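Alpha/beta hydrolase (Pseudomonas aeruginosa PAO1, PDB 4R1D) probably acts as the lipase Tle4, a calcium-binding effector of the H2 type VI secretion system, captured here in complex with its inhibitor Tli4. Local coordinates at residues W205-N210 with L220-Y225; M58-R63 with V111-Q116; Q213-S218 with G259-A264. All coordinates share one frame; numbering follows the deposited sequence.

Contact 1 is the hub. Its centre lies 11 Å from that of contact 2 and 10 Å from that of contact 3, while contacts 2 and 3 are 16 Å apart centre to centre and do not touch. Tyr209 joins all three: its N sits 3.1 Å from OG1 of Thr60 in contact 2, a probable hydrogen bond, and its ring lies against Ser218 and Val261 of contact 3. Contacts 1 and 3 share helix 215-238, and Gln213 NE2 lies 2.9 Å from Asp221 OD2. The calcium site, formed by Glu152, Asp156, Phe202 and Asp203, is nearest contact 1, with the ion about 8 Å from the Trp205 side chain.

Contact 1. Residues W205-N210 with L220-Y225; sequences WCAGYN and LDVRDY
Tyr225 reaches from its helix to the end of a strand and touches three consecutive residues there. Its OH comes in at the rim of the Trp205 indole, near the ring plane and 3.4 Å from CE3. The same oxygen lies 3.4 Å from Cys206 N, while the Tyr225 ring lies beside the Cys206 carbonyl. Nearer the ring's attachment, Tyr225 CD2 packs against the methyl of Ala207 at 3.7 Å. Val222, one helical turn earlier, meets that methyl from another direction, CG2 to CB at 4.1 Å. Ala207 CB thus touches both the Tyr225 ring and Val222. The reach of Tyr225 starts at chi1 (173°), which puts CG anti to the backbone N.

This is the packing of a strand against the helix that follows it in an alpha/beta hydrolase fold: strand 201-206 is the outermost strand at one end of the parallel sheet, and helix 215-238 packs against it. The chain leaves the strand through an inverse gamma turn centred on Ala207, with a weak bond from Gly208 N to Cys206 O.

A second shell holds these groups in place. Lys138 donates to Cys206 O and also makes a cation-pi contact with Tyr225, so one ammonium serves both sides of the contact. The indole of Trp205 is fixed by NE1 bonding to Tyr234 OH, and Phe233 meets it edge-to-face. At the far end of the contact, past the gamma turn, a water links the two segments: it accepts from Asn210 N at 3.0 Å and donates to Asp221 OD2 at 2.9 Å. That carboxylate oxygen also accepts from Gln213 NE2.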
loop_
_atom_site.group_PDB
_atom_site.type_symbol
_atom_site.label_atom_id
_atom_site.label_comp_id
_atom_site.label_asym_id
_atom_site.label_seq_id
_atom_site.Cartn_x
_atom_site.Cartn_y
_atom_site.Cartn_z
ATOM N N TRP A 205 -17.919 1.729 -10.091
ATOM C CA TRP A 205 -17.640 1.814 -8.662
ATOM C C TRP A 205 -16.161 1.523 -8.467
ATOM O O TRP A 205 -15.585 0.744 -9.215
ATOM C CB TRP A 205 -18.469 0.784 -7.894
ATOM C CG TRP A 205 -19.933 1.073 -7.946
ATOM C CD1 TRP A 205 -20.771 0.856 -9.002
ATOM C CD2 TRP A 205 -20.739 1.631 -6.898
ATOM N NE1 TRP A 205 -22.053 1.239 -8.672
ATOM C CE2 TRP A 205 -22.057 1.728 -7.391
ATOM C CE3 TRP A 205 -20.471 2.063 -5.592
ATOM C CZ2 TRP A 205 -23.110 2.228 -6.622
ATOM C CZ3 TRP A 205 -21.517 2.564 -4.828
ATOM C CH2 TRP A 205 -22.821 2.649 -5.351
ATOM N N CYS A 206 -15.553 2.153 -7.472
ATOM C CA CYS A 206 -14.103 2.094 -7.316
ATOM C C CYS A 206 -13.705 1.258 -6.107
ATOM O O CYS A 206 -13.866 1.695 -4.963
ATOM C CB CYS A 206 -13.544 3.498 -7.152
ATOM S SG CYS A 206 -11.732 3.573 -7.146
ATOM N N ALA A 207 -13.181 0.066 -6.369
ATOM C CA ALA A 207 -12.804 -0.849 -5.298
ATOM C C ALA A 207 -11.364 -0.648 -4.853
ATOM O O ALA A 207 -10.525 -1.541 -4.997
ATOM C CB ALA A 207 -13.029 -2.294 -5.731
ATOM N N GLY A 208 -11.070 0.527 -4.309
ATOM C CA GLY A 208 -9.752 0.752 -3.730
ATOM C C GLY A 208 -9.489 -0.293 -2.652
ATOM O O GLY A 208 -10.429 -0.815 -2.033
ATOM N N TYR A 209 -8.217 -0.603 -2.411
ATOM C CA TYR A 209 -7.879 -1.651 -1.458
ATOM C C TYR A 209 -6.534 -1.396 -0.784
ATOM O O TYR A 209 -5.708 -0.627 -1.269
ATOM C CB TYR A 209 -7.905 -3.026 -2.128
ATOM C CG TYR A 209 -6.859 -3.176 -3.218
ATOM C CD1 TYR A 209 -7.156 -2.869 -4.536
ATOM C CD2 TYR A 209 -5.592 -3.644 -2.925
ATOM C CE1 TYR A 209 -6.205 -2.996 -5.526
ATOM C CE2 TYR A 209 -4.626 -3.782 -3.917
ATOM C CZ TYR A 209 -4.943 -3.458 -5.210
ATOM O OH TYR A 209 -3.984 -3.596 -6.197
ATOM N N ASN A 210 -6.341 -2.042 0.354
ATOM C CA ASN A 210 -5.128 -1.896 1.126
ATOM C C ASN A 210 -4.025 -2.691 0.442
ATOM O O ASN A 210 -3.905 -3.890 0.649
ATOM C CB ASN A 210 -5.380 -2.389 2.551
ATOM C CG ASN A 210 -4.117 -2.452 3.390
ATOM O OD1 ASN A 210 -3.036 -2.038 2.958
ATOM N ND2 ASN A 210 -4.260 -2.951 4.623
ATOM N N LEU A 220 -10.804 -10.570 -0.584
ATOM C CA LEU A 220 -11.895 -10.653 0.385
ATOM C C LEU A 220 -12.515 -9.284 0.609
ATOM O O LEU A 220 -13.739 -9.157 0.696
ATOM C CB LEU A 220 -11.421 -11.229 1.718
ATOM C CG LEU A 220 -11.313 -12.757 1.808
ATOM C CD1 LEU A 220 -10.487 -13.337 0.674
ATOM C CD2 LEU A 220 -10.750 -13.185 3.161
ATOM N N ASP A 221 -11.675 -8.259 0.702
ATOM C CA ASP A 221 -12.186 -6.908 0.926
ATOM C C ASP A 221 -13.012 -6.412 -0.263
ATOM O O ASP A 221 -13.995 -5.686 -0.087
ATOM C CB ASP A 221 -11.042 -5.938 1.216
ATOM C CG ASP A 221 -10.344 -6.252 2.521
ATOM O OD1 ASP A 221 -10.838 -7.141 3.259
ATOM O OD2 ASP A 221 -9.321 -5.603 2.822
ATOM N N VAL A 222 -12.617 -6.805 -1.472
ATOM C CA VAL A 222 -13.365 -6.395 -2.663
ATOM C C VAL A 222 -14.713 -7.121 -2.733
ATOM O O VAL A 222 -15.743 -6.522 -3.068
ATOM C CB VAL A 222 -12.535 -6.595 -3.961
ATOM C CG1 VAL A 222 -13.394 -6.410 -5.192
ATOM C CG2 VAL A 222 -11.366 -5.622 -3.973
ATOM N N ARG A 223 -14.707 -8.408 -2.398
ATOM C CA ARG A 223 -15.954 -9.154 -2.273
ATOM C C ARG A 223 -16.891 -8.408 -1.325
ATOM O O ARG A 223 -18.049 -8.126 -1.662
ATOM C CB ARG A 223 -15.694 -10.574 -1.752
ATOM C CG ARG A 223 -16.959 -11.438 -1.663
ATOM C CD ARG A 223 -17.157 -12.053 -0.284
ATOM N NE ARG A 223 -18.545 -12.478 -0.093
ATOM C CZ ARG A 223 -19.427 -11.839 0.678
ATOM N NH1 ARG A 223 -19.066 -10.756 1.356
ATOM N NH2 ARG A 223 -20.670 -12.294 0.789
ATOM N N ASP A 224 -16.393 -8.057 -0.144
ATOM C CA ASP A 224 -17.255 -7.385 0.830
ATOM C C ASP A 224 -17.796 -6.062 0.282
ATOM O O ASP A 224 -18.961 -5.719 0.503
ATOM C CB ASP A 224 -16.531 -7.158 2.161
ATOM C CG ASP A 224 -16.241 -8.456 2.906
ATOM O OD1 ASP A 224 -16.824 -9.514 2.565
ATOM O OD2 ASP A 224 -15.423 -8.416 3.849
ATOM N N TYR A 225 -16.944 -5.327 -0.436
ATOM C CA TYR A 225 -17.324 -4.049 -1.012
ATOM C C TYR A 225 -18.478 -4.250 -1.987
ATOM O O TYR A 225 -19.483 -3.541 -1.927
ATOM C CB TYR A 225 -16.117 -3.407 -1.723
ATOM C CG TYR A 225 -16.437 -2.156 -2.495
ATOM C CD1 TYR A 225 -16.968 -1.042 -1.864
ATOM C CD2 TYR A 225 -16.194 -2.081 -3.864
ATOM C CE1 TYR A 225 -17.253 0.107 -2.566
ATOM C CE2 TYR A 225 -16.472 -0.938 -4.573
ATOM C CZ TYR A 225 -17.002 0.150 -3.933
ATOM O OH TYR A 225 -17.273 1.300 -4.630
HETATM O O HOH W 1 -8.849 -3.069 1.597
#

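Contact 2. Residues M58-R63 with V111-Q116; sequences MGTNLR and VEVDDQ
Leu62 and Arg63 pair with Val113 and Glu112 in a small three-stranded antiparallel sheet, where strand 62-64 runs between 70-72 and 111-113. Arg63 and Glu112 are the hydrogen-bonded pair: Arg63 N gives to Glu112 O at 3.0 Å, and Glu112 N returns the bond to Arg63 O. Leu62 and Val113 are the non-hydrogen-bonded pair; beyond them Asp114 N reaches Asn61 O at 2.9 Å from above the carbonyl plane.

Both Arg63 and Glu112 turn CG between the backbone N and carbonyl carbon (chi1 63° in each) and then extend; the chains cross obliquely, with Arg63 CG 3.8 Å from Glu112 CG. The guanidinium grips a single oxygen: Arg63 NE (2.8 Å) and Arg63 NH2 (3.2 Å) both donate to Glu112 OE2 from the same face of the carboxylate. Lys68 adds a second positive partner to that oxygen, which should favour the ionised carboxylate. Val113 O lies over one face of the guanidinium.

The Arg63 NH1 to Asp114 OD1 salt bridge is long, and Asp114 has another in Arg73 through OD2. Asp114 OD1 closes an Asx turn, accepting from Gln116 N at 2.9 Å.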
loop_
_atom_site.group_PDB
_atom_site.type_symbol
_atom_site.label_atom_id
_atom_site.label_comp_id
_atom_site.label_asym_id
_atom_site.label_seq_id
_atom_site.Cartn_x
_atom_site.Cartn_y
_atom_site.Cartn_z
ATOM N N MET A 58 0.297 0.549 -5.383
ATOM C CA MET A 58 0.325 1.772 -4.569
ATOM C C MET A 58 -0.785 2.765 -4.948
ATOM O O MET A 58 -0.658 3.964 -4.706
ATOM C CB MET A 58 1.694 2.473 -4.719
ATOM C CG MET A 58 2.852 1.721 -4.072
ATOM S SD MET A 58 4.471 2.550 -4.261
ATOM C CE MET A 58 4.837 2.173 -5.990
ATOM N N GLY A 59 -1.872 2.262 -5.523
ATOM C CA GLY A 59 -2.825 3.124 -6.208
ATOM C C GLY A 59 -3.960 3.673 -5.362
ATOM O O GLY A 59 -4.693 4.564 -5.806
ATOM N N THR A 60 -4.085 3.159 -4.142
ATOM C CA THR A 60 -5.198 3.504 -3.262
ATOM C C THR A 60 -4.705 4.329 -2.080
ATOM O O THR A 60 -3.706 3.989 -1.457
ATOM C CB THR A 60 -5.925 2.227 -2.750
ATOM O OG1 THR A 60 -6.416 1.461 -3.868
ATOM C CG2 THR A 60 -7.099 2.569 -1.801
ATOM N N ASN A 61 -5.414 5.411 -1.787
ATOM C CA ASN A 61 -5.118 6.243 -0.616
ATOM C C ASN A 61 -5.317 5.485 0.681
ATOM O O ASN A 61 -6.268 4.713 0.794
ATOM C CB ASN A 61 -6.041 7.459 -0.610
ATOM C CG ASN A 61 -5.913 8.295 -1.866
ATOM O OD1 ASN A 61 -4.812 8.508 -2.376
ATOM N ND2 ASN A 61 -7.050 8.785 -2.372
ATOM N N LEU A 62 -4.455 5.729 1.671
ATOM C CA LEU A 62 -4.545 5.032 2.954
ATOM C C LEU A 62 -4.453 6.012 4.106
ATOM O O LEU A 62 -3.774 7.039 4.014
ATOM C CB LEU A 62 -3.398 4.025 3.123
ATOM C CG LEU A 62 -3.193 3.031 1.983
ATOM C CD1 LEU A 62 -1.923 2.233 2.236
ATOM C CD2 LEU A 62 -4.412 2.112 1.844
ATOM N N ARG A 63 -5.121 5.662 5.192
ATOM C CA ARG A 63 -5.007 6.407 6.428
ATOM C C ARG A 63 -4.730 5.432 7.551
ATOM O O ARG A 63 -5.016 4.243 7.431
ATOM C CB ARG A 63 -6.299 7.182 6.696
ATOM C CG ARG A 63 -7.511 6.281 6.895
ATOM C CD ARG A 63 -8.789 7.105 6.959
ATOM N NE ARG A 63 -9.950 6.250 7.191
ATOM C CZ ARG A 63 -11.176 6.528 6.764
ATOM N NH1 ARG A 63 -11.399 7.628 6.050
ATOM N NH2 ARG A 63 -12.170 5.697 7.025
ATOM N N VAL A 111 -3.248 0.119 8.611
ATOM C CA VAL A 111 -3.796 1.101 7.686
ATOM C C VAL A 111 -5.141 0.644 7.136
ATOM O O VAL A 111 -5.491 -0.516 7.244
ATOM C CB VAL A 111 -2.846 1.370 6.478
ATOM C CG1 VAL A 111 -1.497 1.934 6.950
ATOM C CG2 VAL A 111 -2.672 0.105 5.609
ATOM N N GLU A 112 -5.885 1.572 6.537
ATOM C CA GLU A 112 -7.136 1.235 5.848
ATOM C C GLU A 112 -7.376 2.183 4.677
ATOM O O GLU A 112 -6.819 3.280 4.620
ATOM C CB GLU A 112 -8.332 1.295 6.808
ATOM C CG GLU A 112 -8.578 2.684 7.369
ATOM C CD GLU A 112 -9.760 2.759 8.336
ATOM O OE1 GLU A 112 -10.268 1.705 8.765
ATOM O OE2 GLU A 112 -10.165 3.892 8.667
ATOM N N VAL A 113 -8.179 1.745 3.718
ATOM C CA VAL A 113 -8.550 2.604 2.600
ATOM C C VAL A 113 -9.104 3.946 3.069
ATOM O O VAL A 113 -9.906 4.003 4.003
ATOM C CB VAL A 113 -9.597 1.927 1.718
ATOM C CG1 VAL A 113 -10.095 2.893 0.643
ATOM C CG2 VAL A 113 -9.009 0.659 1.110
ATOM N N ASP A 114 -8.658 5.016 2.416
ATOM C CA ASP A 114 -9.124 6.379 2.679
ATOM C C ASP A 114 -9.859 6.864 1.438
ATOM O O ASP A 114 -9.243 7.058 0.392
ATOM C CB ASP A 114 -7.933 7.304 2.979
ATOM C CG ASP A 114 -8.348 8.757 3.228
ATOM O OD1 ASP A 114 -9.565 9.053 3.245
ATOM O OD2 ASP A 114 -7.448 9.608 3.428
ATOM N N ASP A 115 -11.170 7.057 1.556
ATOM C CA ASP A 115 -11.985 7.458 0.414
ATOM C C ASP A 115 -12.160 8.967 0.278
ATOM O O ASP A 115 -12.977 9.434 -0.521
ATOM C CB ASP A 115 -13.353 6.757 0.441
ATOM C CG ASP A 115 -14.240 7.229 1.576
ATOM O OD1 ASP A 115 -13.767 8.010 2.438
ATOM O OD2 ASP A 115 -15.425 6.812 1.599
ATOM N N GLN A 116 -11.382 9.731 1.046
ATOM C CA GLN A 116 -11.542 11.179 1.084
ATOM C C GLN A 116 -10.523 11.940 0.237
ATOM O O GLN A 116 -10.277 13.127 0.460
ATOM C CB GLN A 116 -11.518 11.661 2.542
ATOM C CG GLN A 116 -12.626 11.033 3.369
ATOM C CD GLN A 116 -14.002 11.533 2.953
ATOM O OE1 GLN A 116 -14.923 10.750 2.714
ATOM N NE2 GLN A 116 -14.142 12.845 2.862
HETATM O O HOH W 2 -14.077 8.073 5.080
HETATM O O HOH W 3 -10.232 10.036 5.477
#

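Contact 3. Residues Q213-S218 with G259-A264; sequences QSNRQS and GLVARA
Val261 holds CG1 anti to its backbone N (chi1 174°), which leaves CG2 anti to the carbonyl carbon; CG2 faces the side chains of Asn215 and Ser218, and CG1 faces the Ser218 main chain. Asn215 turns CG anti to its own carbonyl carbon (chi1 -63°), which sets CG toward Val261 CG2. The two side chains cross at about a right angle. Asn215 CB and CG both approach Val261 CG2 at 4.0 Å. From the next turn of the same helix Ser218 adds its CB to that methyl, while Val261 CG1 lies 3.9 Å from Ser218 C. The backbones are close here, with Asn215 CA only 5.1 Å from Val261 CA. One turn beyond Val261, Ala264 brings its CB to within 4.0 Å of Asn215 O, a small side chain against bare main chain. The contact rests on close packing of side chains and main chain.

Polar groups shape the helix start instead. Ser214 is the N-cap: its OG accepts from Arg216 N at 3.1 Å, and Glu325 supports the cap by bonding both Ser214 OG and Asn215 N. Gln213, just outside the helix, folds back with NE2 nearly in line on Ser218 OG (2.9 Å, 172° at the hydrogen), the hydroxyl lying in the plane of the amide. Phe414 of helix 400-421 also touches Asn215, and Arg216 pairs with Glu417 of that helix.

A tight Ser-Met turn, within the sequence Thr-His-Ser-Met-Gly-Gly, joins strand 250-255 to helix 258-267, consistent with the nucleophile elbow of alpha/beta hydrolases. The packing of this helix against the N-terminal end of helix 215-238 is consistent with helices B and C of that fold.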
loop_
_atom_site.group_PDB
_atom_site.type_symbol
_atom_site.label_atom_id
_atom_site.label_comp_id
_atom_site.label_asym_id
_atom_site.label_seq_id
_atom_site.Cartn_x
_atom_site.Cartn_y
_atom_site.Cartn_z
ATOM N N GLN A 213 -1.337 -5.106 2.272
ATOM C CA GLN A 213 -1.654 -6.439 2.741
ATOM C C GLN A 213 -1.612 -7.399 1.565
ATOM O O GLN A 213 -1.553 -6.968 0.411
ATOM C CB GLN A 213 -3.045 -6.461 3.370
ATOM C CG GLN A 213 -4.160 -6.481 2.334
ATOM C CD GLN A 213 -5.524 -6.289 2.958
ATOM O OE1 GLN A 213 -5.671 -6.341 4.192
ATOM N NE2 GLN A 213 -6.533 -6.055 2.118
ATOM N N SER A 214 -1.653 -8.701 1.855
ATOM C CA SER A 214 -1.695 -9.696 0.787
ATOM C C SER A 214 -2.865 -9.454 -0.144
ATOM O O SER A 214 -3.970 -9.150 0.291
ATOM C CB SER A 214 -1.815 -11.121 1.341
ATOM O OG SER A 214 -1.782 -12.054 0.274
ATOM N N ASN A 215 -2.623 -9.611 -1.437
ATOM C CA ASN A 215 -3.701 -9.545 -2.398
ATOM C C ASN A 215 -4.749 -10.622 -2.159
ATOM O O ASN A 215 -5.901 -10.479 -2.559
ATOM C CB ASN A 215 -3.123 -9.576 -3.815
ATOM C CG ASN A 215 -2.259 -8.374 -4.079
ATOM O OD1 ASN A 215 -1.029 -8.471 -4.175
ATOM N ND2 ASN A 215 -2.889 -7.210 -4.136
ATOM N N ARG A 216 -4.343 -11.689 -1.478
ATOM C CA ARG A 216 -5.287 -12.691 -1.016
ATOM C C ARG A 216 -6.368 -12.064 -0.140
ATOM O O ARG A 216 -7.554 -12.369 -0.295
ATOM C CB ARG A 216 -4.560 -13.786 -0.233
ATOM C CG ARG A 216 -5.435 -14.988 0.065
ATOM C CD ARG A 216 -4.791 -15.903 1.102
ATOM N NE ARG A 216 -3.560 -16.533 0.625
ATOM C CZ ARG A 216 -3.521 -17.600 -0.171
ATOM N NH1 ARG A 216 -4.648 -18.149 -0.611
ATOM N NH2 ARG A 216 -2.354 -18.122 -0.530
ATOM N N GLN A 217 -5.966 -11.201 0.791
ATOM C CA GLN A 217 -6.929 -10.565 1.684
ATOM C C GLN A 217 -7.694 -9.436 0.978
ATOM O O GLN A 217 -8.876 -9.213 1.238
ATOM C CB GLN A 217 -6.242 -10.035 2.952
ATOM C CG GLN A 217 -7.216 -9.333 3.874
ATOM C CD GLN A 217 -8.254 -10.283 4.448
ATOM O OE1 GLN A 217 -7.927 -11.385 4.885
ATOM N NE2 GLN A 217 -9.517 -9.859 4.440
ATOM N N SER A 218 -7.020 -8.734 0.071
ATOM C CA SER A 218 -7.687 -7.680 -0.686
ATOM C C SER A 218 -8.843 -8.215 -1.532
ATOM O O SER A 218 -9.847 -7.522 -1.771
ATOM C CB SER A 218 -6.683 -6.902 -1.541
ATOM O OG SER A 218 -5.827 -6.126 -0.717
ATOM N N GLY A 259 -5.151 -6.742 -10.892
ATOM C CA GLY A 259 -5.479 -7.956 -11.613
ATOM C C GLY A 259 -5.218 -9.218 -10.802
ATOM O O GLY A 259 -5.865 -10.247 -10.997
ATOM N N LEU A 260 -4.240 -9.151 -9.912
ATOM C CA LEU A 260 -3.977 -10.277 -9.028
ATOM C C LEU A 260 -5.074 -10.367 -7.957
ATOM O O LEU A 260 -5.515 -11.467 -7.588
ATOM C CB LEU A 260 -2.590 -10.161 -8.394
ATOM C CG LEU A 260 -1.390 -10.482 -9.303
ATOM C CD1 LEU A 260 -1.258 -9.506 -10.436
ATOM C CD2 LEU A 260 -0.107 -10.487 -8.466
ATOM N N VAL A 261 -5.519 -9.209 -7.482
ATOM C CA VAL A 261 -6.643 -9.147 -6.550
ATOM C C VAL A 261 -7.867 -9.798 -7.193
ATOM O O VAL A 261 -8.530 -10.638 -6.583
ATOM C CB VAL A 261 -6.976 -7.690 -6.167
ATOM C CG1 VAL A 261 -8.258 -7.627 -5.315
ATOM C CG2 VAL A 261 -5.767 -7.021 -5.445
ATOM N N ALA A 262 -8.144 -9.418 -8.437
ATOM C CA ALA A 262 -9.292 -9.943 -9.164
ATOM C C ALA A 262 -9.199 -11.459 -9.342
ATOM O O ALA A 262 -10.168 -12.180 -9.155
ATOM C CB ALA A 262 -9.419 -9.266 -10.519
ATOM N N ARG A 263 -8.023 -11.947 -9.701
ATOM C CA ARG A 263 -7.875 -13.383 -9.890
ATOM C C ARG A 263 -8.028 -14.153 -8.583
ATOM O O ARG A 263 -8.643 -15.209 -8.556
ATOM C CB ARG A 263 -6.555 -13.701 -10.589
ATOM C CG ARG A 263 -6.571 -13.338 -12.078
ATOM C CD ARG A 263 -5.172 -13.386 -12.679
ATOM N NE ARG A 263 -4.618 -14.735 -12.556
ATOM C CZ ARG A 263 -3.321 -15.023 -12.506
ATOM N NH1 ARG A 263 -2.402 -14.059 -12.565
ATOM N NH2 ARG A 263 -2.938 -16.293 -12.393
ATOM N N ALA A 264 -7.464 -13.624 -7.498
ATOM C CA ALA A 264 -7.679 -14.218 -6.187
ATOM C C ALA A 264 -9.176 -14.299 -5.890
ATOM O O ALA A 264 -9.669 -15.311 -5.406
ATOM C CB ALA A 264 -6.949 -13.421 -5.108
#